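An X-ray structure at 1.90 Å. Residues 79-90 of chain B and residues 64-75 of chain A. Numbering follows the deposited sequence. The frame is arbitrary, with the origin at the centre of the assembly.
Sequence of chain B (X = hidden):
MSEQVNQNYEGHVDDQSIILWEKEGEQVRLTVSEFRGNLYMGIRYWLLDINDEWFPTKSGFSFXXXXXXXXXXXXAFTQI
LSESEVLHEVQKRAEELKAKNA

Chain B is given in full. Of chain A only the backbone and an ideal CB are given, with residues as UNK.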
ATOM      1  N   GLN B  79       8.072  -7.665   5.041  1.00 34.06           N
ATOM      2  CA  GLN B  79       8.428  -7.618   6.474  1.00 37.24           C
ATOM      3  C   GLN B  79       7.210  -7.668   7.428  1.00 35.25           C
ATOM      4  O   GLN B  79       7.227  -8.400   8.453  1.00 29.63           O
ATOM      5  CB  GLN B  79       9.143  -6.333   6.803  1.00 42.05           C
ATOM      6  CG  GLN B  79      10.029  -6.442   8.030  1.00 48.45           C
ATOM      7  CD  GLN B  79      11.457  -6.471   7.555  1.00 59.46           C
ATOM      8  OE1 GLN B  79      11.882  -7.425   6.850  1.00 60.85           O
ATOM      9  NE2 GLN B  79      12.182  -5.383   7.828  1.00 60.93           N
ATOM     10  N   ILE B  80       6.180  -6.863   7.101  1.00 32.13           N
ATOM     11  CA  ILE B  80       4.995  -6.819   7.969  1.00 31.78           C
ATOM     12  C   ILE B  80       4.300  -8.145   8.033  1.00 28.05           C
ATOM     13  O   ILE B  80       3.965  -8.617   9.120  1.00 30.51           O
ATOM     14  CB  ILE B  80       4.017  -5.596   7.735  1.00 32.77           C
ATOM     15  CG1 ILE B  80       3.174  -5.725   6.480  1.00 32.02           C
ATOM     16  CG2 ILE B  80       4.741  -4.212   7.770  1.00 26.77           C
ATOM     17  CD1 ILE B  80       2.156  -4.585   6.236  1.00 32.40           C
ATOM     18  N   LEU B  81       4.178  -8.811   6.887  1.00 29.24           N
ATOM     19  CA  LEU B  81       3.613 -10.133   6.838  1.00 28.10           C
ATOM     20  C   LEU B  81       4.477 -11.129   7.625  1.00 27.89           C
ATOM     21  O   LEU B  81       3.953 -11.969   8.326  1.00 28.31           O
ATOM     22  CB  LEU B  81       3.448 -10.609   5.376  1.00 26.55           C
ATOM     23  CG  LEU B  81       2.549  -9.825   4.453  1.00 25.24           C
ATOM     24  CD1 LEU B  81       2.535 -10.412   3.070  1.00 25.47           C
ATOM     25  CD2 LEU B  81       1.107  -9.764   5.034  1.00 26.99           C
ATOM     26  N   SER B  82       5.798 -11.024   7.523  1.00 31.23           N
ATOM     27  CA  SER B  82       6.657 -11.944   8.274  1.00 33.43           C
ATOM     28  C   SER B  82       6.504 -11.760   9.798  1.00 37.36           C
ATOM     29  O   SER B  82       6.359 -12.740  10.527  1.00 35.19           O
ATOM     30  CB  SER B  82       8.134 -11.773   7.894  1.00 37.02           C
ATOM     31  OG  SER B  82       8.332 -12.180   6.547  1.00 44.96           O
ATOM     32  N   GLU B  83       6.527 -10.499  10.255  1.00 38.65           N
ATOM     33  CA  GLU B  83       6.326 -10.176  11.693  1.00 40.31           C
ATOM     34  C   GLU B  83       4.968 -10.656  12.176  1.00 39.15           C
ATOM     35  O   GLU B  83       4.807 -11.156  13.288  1.00 32.79           O
ATOM     36  CB  GLU B  83       6.432  -8.687  11.912  1.00 42.20           C
ATOM     37  CG  GLU B  83       6.548  -8.291  13.384  1.00 53.64           C
ATOM     38  CD  GLU B  83       7.796  -8.868  14.019  1.00 62.01           C
ATOM     39  OE1 GLU B  83       8.926  -8.480  13.615  1.00 66.20           O
ATOM     40  OE2 GLU B  83       7.634  -9.748  14.889  1.00 74.78           O
ATOM     41  N   SER B  84       3.979 -10.563  11.299  1.00 36.14           N
ATOM     42  CA  SER B  84       2.649 -11.074  11.634  1.00 35.23           C
ATOM     43  C   SER B  84       2.575 -12.576  11.583  1.00 38.13           C
ATOM     44  O   SER B  84       1.534 -13.144  11.891  1.00 36.19           O
ATOM     45  CB  SER B  84       1.618 -10.504  10.676  1.00 34.26           C
ATOM     46  OG  SER B  84       1.502  -9.129  10.916  1.00 32.92           O
ATOM     47  N   GLU B  85       3.645 -13.195  11.077  1.00 40.63           N
ATOM     48  CA  GLU B  85       3.760 -14.680  10.963  1.00 41.92           C
ATOM     49  C   GLU B  85       2.772 -15.300   9.972  1.00 39.18           C
ATOM     50  O   GLU B  85       2.333 -16.428  10.151  1.00 39.25           O
ATOM     51  CB  GLU B  85       3.687 -15.317  12.365  1.00 43.62           C
ATOM     52  CG  GLU B  85       4.897 -14.903  13.182  1.00 48.47           C
ATOM     53  CD  GLU B  85       4.850 -15.286  14.639  1.00 54.37           C
ATOM     54  OE1 GLU B  85       4.037 -16.157  15.036  1.00 55.12           O
ATOM     55  OE2 GLU B  85       5.666 -14.692  15.379  1.00 59.80           O
ATOM     56  N   VAL B  86       2.450 -14.564   8.904  1.00 37.07           N
ATOM     57  CA  VAL B  86       1.495 -15.029   7.905  1.00 34.14           C
ATOM     58  C   VAL B  86       2.043 -14.946   6.459  1.00 32.35           C
ATOM     59  O   VAL B  86       1.287 -15.091   5.492  1.00 32.79           O
ATOM     60  CB  VAL B  86       0.158 -14.230   7.971  1.00 37.18           C
ATOM     61  CG1 VAL B  86      -0.589 -14.503   9.276  1.00 33.33           C
ATOM     62  CG2 VAL B  86       0.396 -12.727   7.718  1.00 31.71           C
ATOM     63  N   LEU B  87       3.346 -14.720   6.282  1.00 32.06           N
ATOM     64  CA  LEU B  87       3.894 -14.583   4.945  1.00 30.84           C
ATOM     65  C   LEU B  87       3.585 -15.815   4.047  1.00 33.58           C
ATOM     66  O   LEU B  87       3.124 -15.675   2.937  1.00 28.62           O
ATOM     67  CB  LEU B  87       5.386 -14.366   4.999  1.00 32.36           C
ATOM     68  CG  LEU B  87       6.071 -14.125   3.659  1.00 34.05           C
ATOM     69  CD1 LEU B  87       5.380 -13.071   2.803  1.00 31.81           C
ATOM     70  CD2 LEU B  87       7.488 -13.731   3.979  1.00 35.77           C
ATOM     71  N   HIS B  88       3.836 -17.007   4.588  1.00 34.02           N
ATOM     72  CA  HIS B  88       3.700 -18.228   3.820  1.00 34.15           C
ATOM     73  C   HIS B  88       2.258 -18.433   3.393  1.00 30.68           C
ATOM     74  O   HIS B  88       1.988 -18.788   2.265  1.00 29.96           O
ATOM     75  CB  HIS B  88       4.224 -19.417   4.662  1.00 37.95           C
ATOM     76  CG  HIS B  88       5.748 -19.403   4.855  1.00 49.68           C
ATOM     77  ND1 HIS B  88       6.608 -18.892   3.912  1.00 55.42           N
ATOM     78  CD2 HIS B  88       6.557 -19.889   5.902  1.00 58.65           C
ATOM     79  CE1 HIS B  88       7.890 -19.021   4.356  1.00 57.44           C
ATOM     80  NE2 HIS B  88       7.860 -19.641   5.558  1.00 57.99           N
ATOM     81  N   GLU B  89       1.339 -18.202   4.313  1.00 29.93           N
ATOM     82  CA  GLU B  89      -0.096 -18.361   4.071  1.00 30.28           C
ATOM     83  C   GLU B  89      -0.593 -17.373   3.014  1.00 29.36           C
ATOM     84  O   GLU B  89      -1.386 -17.704   2.154  1.00 31.00           O
ATOM     85  CB  GLU B  89      -0.808 -18.215   5.434  1.00 36.05           C
ATOM     86  CG  GLU B  89      -2.328 -18.289   5.463  1.00 45.94           C
ATOM     87  CD  GLU B  89      -2.934 -19.679   5.221  1.00 53.01           C
ATOM     88  OE1 GLU B  89      -2.165 -20.679   5.082  1.00 61.81           O
ATOM     89  OE2 GLU B  89      -4.197 -19.748   5.153  1.00 53.91           O
ATOM     90  N   VAL B  90      -0.089 -16.150   3.051  1.00 28.58           N
ATOM     91  CA  VAL B  90      -0.446 -15.155   2.052  1.00 27.50           C
ATOM     92  C   VAL B  90       0.150 -15.570   0.720  1.00 26.86           C
ATOM     93  O   VAL B  90      -0.484 -15.363  -0.322  1.00 28.05           O
ATOM     94  CB  VAL B  90       0.063 -13.751   2.443  1.00 28.66           C
ATOM     95  CG1 VAL B  90      -0.118 -12.733   1.294  1.00 27.75           C
ATOM     96  CG2 VAL B  90      -0.636 -13.322   3.750  1.00 26.80           C
TER
ATOM     97  N   UNK A  64      -8.636  -2.667   5.598  1.00 25.01           N
ATOM     98  CA  UNK A  64      -8.394  -3.833   6.443  1.00 26.03           C
ATOM     99  C   UNK A  64      -7.176  -4.710   6.127  1.00 24.14           C
ATOM    100  O   UNK A  64      -6.770  -4.906   4.977  1.00 24.29           O
ATOM    101  CB  UNK A  64      -9.639  -4.721   6.386  1.00 26.03           C
ATOM    102  N   UNK A  65      -6.569  -5.197   7.195  1.00 23.68           N
ATOM    103  CA  UNK A  65      -5.429  -6.076   7.141  1.00 26.18           C
ATOM    104  C   UNK A  65      -5.894  -7.461   7.503  1.00 27.25           C
ATOM    105  O   UNK A  65      -5.917  -7.782   8.696  1.00 26.65           O
ATOM    106  CB  UNK A  65      -4.307  -5.603   8.068  1.00 26.18           C
ATOM    107  N   UNK A  66      -6.222  -8.266   6.502  1.00 29.41           N
ATOM    108  CA  UNK A  66      -6.723  -9.592   6.707  1.00 26.66           C
ATOM    109  C   UNK A  66      -5.950 -10.495   5.745  1.00 30.58           C
ATOM    110  O   UNK A  66      -5.198  -9.993   4.883  1.00 25.75           O
ATOM    111  CB  UNK A  66      -8.236  -9.666   6.489  1.00 26.66           C
ATOM    112  N   UNK A  67      -6.130 -11.815   5.875  1.00 27.74           N
ATOM    113  CA  UNK A  67      -5.580 -12.752   4.861  1.00 31.74           C
ATOM    114  C   UNK A  67      -6.090 -12.416   3.475  1.00 28.89           C
ATOM    115  O   UNK A  67      -5.332 -12.448   2.508  1.00 30.48           O
ATOM    116  CB  UNK A  67      -5.944 -14.198   5.202  1.00 31.74           C
ATOM    117  N   UNK A  68      -7.372 -12.080   3.368  1.00 28.06           N
ATOM    118  CA  UNK A  68      -7.919 -11.722   2.072  1.00 32.23           C
ATOM    119  C   UNK A  68      -7.263 -10.524   1.398  1.00 30.35           C
ATOM    120  O   UNK A  68      -6.912 -10.570   0.209  1.00 27.26           O
ATOM    121  CB  UNK A  68      -9.416 -11.444   2.226  1.00 32.23           C
ATOM    122  N   UNK A  69      -7.187  -9.420   2.133  1.00 25.99           N
ATOM    123  CA  UNK A  69      -6.649  -8.196   1.552  1.00 24.90           C
ATOM    124  C   UNK A  69      -5.145  -8.317   1.307  1.00 21.82           C
ATOM    125  O   UNK A  69      -4.625  -7.810   0.286  1.00 26.54           O
ATOM    126  CB  UNK A  69      -6.941  -7.003   2.465  1.00 24.90           C
ATOM    127  N   UNK A  70      -4.438  -8.949   2.216  1.00 23.57           N
ATOM    128  CA  UNK A  70      -3.007  -9.097   2.051  1.00 23.46           C
ATOM    129  C   UNK A  70      -2.694 -10.007   0.889  1.00 26.83           C
ATOM    130  O   UNK A  70      -1.837  -9.664   0.076  1.00 25.27           O
ATOM    131  CB  UNK A  70      -2.368  -9.635   3.333  1.00 23.46           C
ATOM    132  N   UNK A  71      -3.406 -11.150   0.784  1.00 25.74           N
ATOM    133  CA  UNK A  71      -3.266 -12.079  -0.350  1.00 26.83           C
ATOM    134  C   UNK A  71      -3.649 -11.375  -1.666  1.00 24.50           C
ATOM    135  O   UNK A  71      -2.958 -11.500  -2.672  1.00 24.51           O
ATOM    136  CB  UNK A  71      -4.137 -13.319  -0.138  1.00 26.83           C
ATOM    137  N   UNK A  72      -4.703 -10.582  -1.656  1.00 27.15           N
ATOM    138  CA  UNK A  72      -5.057  -9.858  -2.908  1.00 25.15           C
ATOM    139  C   UNK A  72      -3.982  -8.832  -3.291  1.00 26.50           C
ATOM    140  O   UNK A  72      -3.677  -8.630  -4.443  1.00 25.92           O
ATOM    141  CB  UNK A  72      -6.404  -9.150  -2.750  1.00 25.15           C
ATOM    142  N   UNK A  73      -3.443  -8.132  -2.314  1.00 29.36           N
ATOM    143  CA  UNK A  73      -2.385  -7.145  -2.628  1.00 28.17           C
ATOM    144  C   UNK A  73      -1.122  -7.841  -3.154  1.00 26.72           C
ATOM    145  O   UNK A  73      -0.580  -7.452  -4.196  1.00 28.56           O
ATOM    146  CB  UNK A  73      -2.043  -6.316  -1.388  1.00 28.17           C
ATOM    147  N   UNK A  74      -0.715  -8.912  -2.500  1.00 22.33           N
ATOM    148  CA  UNK A  74       0.489  -9.685  -2.877  1.00 27.68           C
ATOM    149  C   UNK A  74       0.286 -10.162  -4.315  1.00 26.01           C
ATOM    150  O   UNK A  74       1.142  -9.972  -5.205  1.00 24.32           O
ATOM    151  CB  UNK A  74       0.728 -10.864  -1.932  1.00 27.68           C
ATOM    152  N   UNK A  75      -0.894 -10.710  -4.555  1.00 25.70           N
ATOM    153  CA  UNK A  75      -1.246 -11.136  -5.931  1.00 27.53           C
ATOM    154  C   UNK A  75      -1.213  -9.975  -6.968  1.00 29.60           C
ATOM    155  O   UNK A  75      -0.560 -10.097  -8.101  1.00 28.27           O
ATOM    156  CB  UNK A  75      -2.642 -11.762  -5.922  1.00 27.53           C
TER

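Position 64 has phi/psi of -62/143, and nothing of chain B lies within 5.5 Å of its ideal CB. The extended backbone and a phi near -60° admit many residues, proline included; Pro A64 is deposited.

Position 65 points its CA-to-CB bond toward chain B, but across a gap too wide for a short side chain. Beyond the gap lie the apolar ends of Ile B80 and Leu B81, with Ser B84 OG at similar range, 7.4 Å from the ideal CB of 65, and Ile B80 O deeper. A long side chain, apolar along its length and polar at its tip, would suit: tyrosine well, lysine or arginine conceivably. The residue is Tyr A65, chi1 t. Its OH hydrogen-bonds Ser B84 OG at 2.8 Å, in the ring plane at its edge, and CE1 packs 4.0 Å from Ile B80 CD1 and 4.1 Å from Leu B81 CD2.

Position 66, at -134/172, directly precedes a helix and is remote from chain B. Serine, threonine, aspartate or asparagine would suit an N-cap. Thr A66 fills it, its OG1 accepting from the backbone N of position 69 at 3.2 Å.

Position 67 begins the helix. Its bond runs sideways, with CB 5.5 Å from Glu B89 CG; Val B86 and Val B90 offer methyls, so a flexible apolar chain such as leucine or methionine fits, and a basic one could address Glu B89. Leu A67 reaches in with CD2, 4.1 Å from Val B86 CG1 and 4.4 Å from Val B90 CG2.

Position 68 is out of reach, its choice open; Glu A68 makes no contact here. Position 69 is also remote, but its ideal CB lies 3.3 Å from the carbonyl O of 64, so serine or threonine would suit. Thr A69 donates from OG1 to Pro A64 O at 2.6 Å, bracing the turn.

Position 70 points toward chain B, its CB only 3.9 Å from Leu B81 CD2 and 4.1 Å from Val B90 CG2. Such proximity favours alanine, serine, threonine or valine. Thr A70 sets CG2 3.8 Å from Leu B81 CD2, while OG1 donates to Thr A66 O at 2.7 Å.

At position 71, CA approaches Val B90 CA to 4.8 Å, so a small residue is expected: glycine, alanine or serine. Ser A71 turns OG back to Leu A67 O at 2.7 Å, and Val B90 CG1 lies 3.6 Å from its CA.

Position 72 points away and 73 sideways, with nothing of chain B within 5.5 Å of either ideal CB, so polar or apolar side chains would do; the residues are Gln A72 and Leu A73.

Position 74 points toward chain B, its ideal CB 3.8 Å from Val B90 CG1 and 5.3 Å from Leu B81 CD1; leucine, methionine or an aromatic would suit. Phe A74 places CE2 4.3 Å from Leu B87 CD1 and helps enclose Val B90 as a knob.

Position 75 points sideways, unconstrained; Tyr A75 leads away.

Chain A (64-75) PYTLETTSQLFY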
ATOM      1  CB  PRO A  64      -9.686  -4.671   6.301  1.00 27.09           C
ATOM      2  CG  PRO A  64     -10.689  -3.758   5.744  1.00 25.35           C
ATOM      3  CD  PRO A  64      -9.986  -2.628   5.058  1.00 26.52           C
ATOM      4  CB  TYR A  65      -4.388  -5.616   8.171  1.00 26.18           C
ATOM      5  CG  TYR A  65      -3.030  -6.344   8.192  1.00 26.22           C
ATOM      6  CD1 TYR A  65      -2.162  -6.326   7.094  1.00 28.71           C
ATOM      7  CD2 TYR A  65      -2.567  -6.952   9.351  1.00 28.66           C
ATOM      8  CE1 TYR A  65      -0.898  -6.926   7.159  1.00 25.96           C
ATOM      9  CE2 TYR A  65      -1.309  -7.513   9.436  1.00 28.19           C
ATOM     10  CZ  TYR A  65      -0.494  -7.541   8.335  1.00 28.26           C
ATOM     11  OH  TYR A  65       0.753  -8.115   8.461  1.00 27.52           O
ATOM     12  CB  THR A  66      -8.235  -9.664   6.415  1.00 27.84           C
ATOM     13  OG1 THR A  66      -8.481  -9.272   5.060  1.00 30.01           O
ATOM     14  CG2 THR A  66      -9.007  -8.754   7.344  1.00 32.63           C
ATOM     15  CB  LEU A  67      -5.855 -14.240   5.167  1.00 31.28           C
ATOM     16  CG  LEU A  67      -5.249 -14.774   6.469  1.00 39.62           C
ATOM     17  CD1 LEU A  67      -5.669 -16.240   6.693  1.00 41.86           C
ATOM     18  CD2 LEU A  67      -3.743 -14.560   6.603  1.00 41.42           C
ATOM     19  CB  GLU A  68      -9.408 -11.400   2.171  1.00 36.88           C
ATOM     20  CG  GLU A  68     -10.284 -12.633   2.108  1.00 52.11           C
ATOM     21  CD  GLU A  68     -11.402 -12.509   1.077  1.00 61.25           C
ATOM     22  OE1 GLU A  68     -12.043 -11.424   1.003  1.00 60.29           O
ATOM     23  OE2 GLU A  68     -11.631 -13.497   0.330  1.00 62.76           O
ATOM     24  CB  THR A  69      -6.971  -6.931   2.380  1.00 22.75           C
ATOM     25  OG1 THR A  69      -6.378  -7.080   3.670  1.00 25.24           O
ATOM     26  CG2 THR A  69      -8.477  -6.732   2.519  1.00 26.90           C
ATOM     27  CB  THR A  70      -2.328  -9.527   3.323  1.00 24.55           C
ATOM     28  OG1 THR A  70      -2.890 -10.759   3.806  1.00 26.03           O
ATOM     29  CG2 THR A  70      -2.424  -8.419   4.426  1.00 24.80           C
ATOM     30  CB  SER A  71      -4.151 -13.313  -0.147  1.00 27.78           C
ATOM     31  OG  SER A  71      -3.688 -13.965   0.997  1.00 32.53           O
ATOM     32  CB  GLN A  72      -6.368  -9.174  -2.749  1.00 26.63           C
ATOM     33  CG  GLN A  72      -6.875  -8.391  -3.958  1.00 28.58           C
ATOM     34  CD  GLN A  72      -7.068  -9.248  -5.208  1.00 35.58           C
ATOM     35  OE1 GLN A  72      -7.108 -10.473  -5.118  1.00 27.88           O
ATOM     36  NE2 GLN A  72      -7.240  -8.592  -6.382  1.00 32.15           N
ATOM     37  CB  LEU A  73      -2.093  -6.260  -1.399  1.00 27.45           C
ATOM     38  CG  LEU A  73      -0.944  -5.257  -1.517  1.00 27.48           C
ATOM     39  CD1 LEU A  73      -1.087  -4.382  -2.769  1.00 27.29           C
ATOM     40  CD2 LEU A  73      -0.805  -4.416  -0.218  1.00 25.69           C
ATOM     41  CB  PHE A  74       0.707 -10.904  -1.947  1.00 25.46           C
ATOM     42  CG  PHE A  74       2.071 -11.538  -2.049  1.00 27.52           C
ATOM     43  CD1 PHE A  74       2.386 -12.393  -3.094  1.00 27.90           C
ATOM     44  CD2 PHE A  74       3.051 -11.283  -1.079  1.00 32.93           C
ATOM     45  CE1 PHE A  74       3.623 -12.951  -3.183  1.00 28.92           C
ATOM     46  CE2 PHE A  74       4.338 -11.843  -1.162  1.00 31.77           C
ATOM     47  CZ  PHE A  74       4.615 -12.684  -2.226  1.00 32.95           C
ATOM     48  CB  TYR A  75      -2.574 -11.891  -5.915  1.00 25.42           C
ATOM     49  CG  TYR A  75      -3.289 -11.911  -7.238  1.00 27.38           C
ATOM     50  CD1 TYR A  75      -2.891 -12.752  -8.248  1.00 30.03           C
ATOM     51  CD2 TYR A  75      -4.254 -10.963  -7.521  1.00 31.67           C
ATOM     52  CE1 TYR A  75      -3.548 -12.747  -9.470  1.00 33.35           C
ATOM     53  CE2 TYR A  75      -4.900 -10.943  -8.703  1.00 33.30           C
ATOM     54  CZ  TYR A  75      -4.556 -11.854  -9.675  1.00 35.51           C
ATOM     55  OH  TYR A  75      -5.224 -11.784 -10.863  1.00 39.29           O
TER
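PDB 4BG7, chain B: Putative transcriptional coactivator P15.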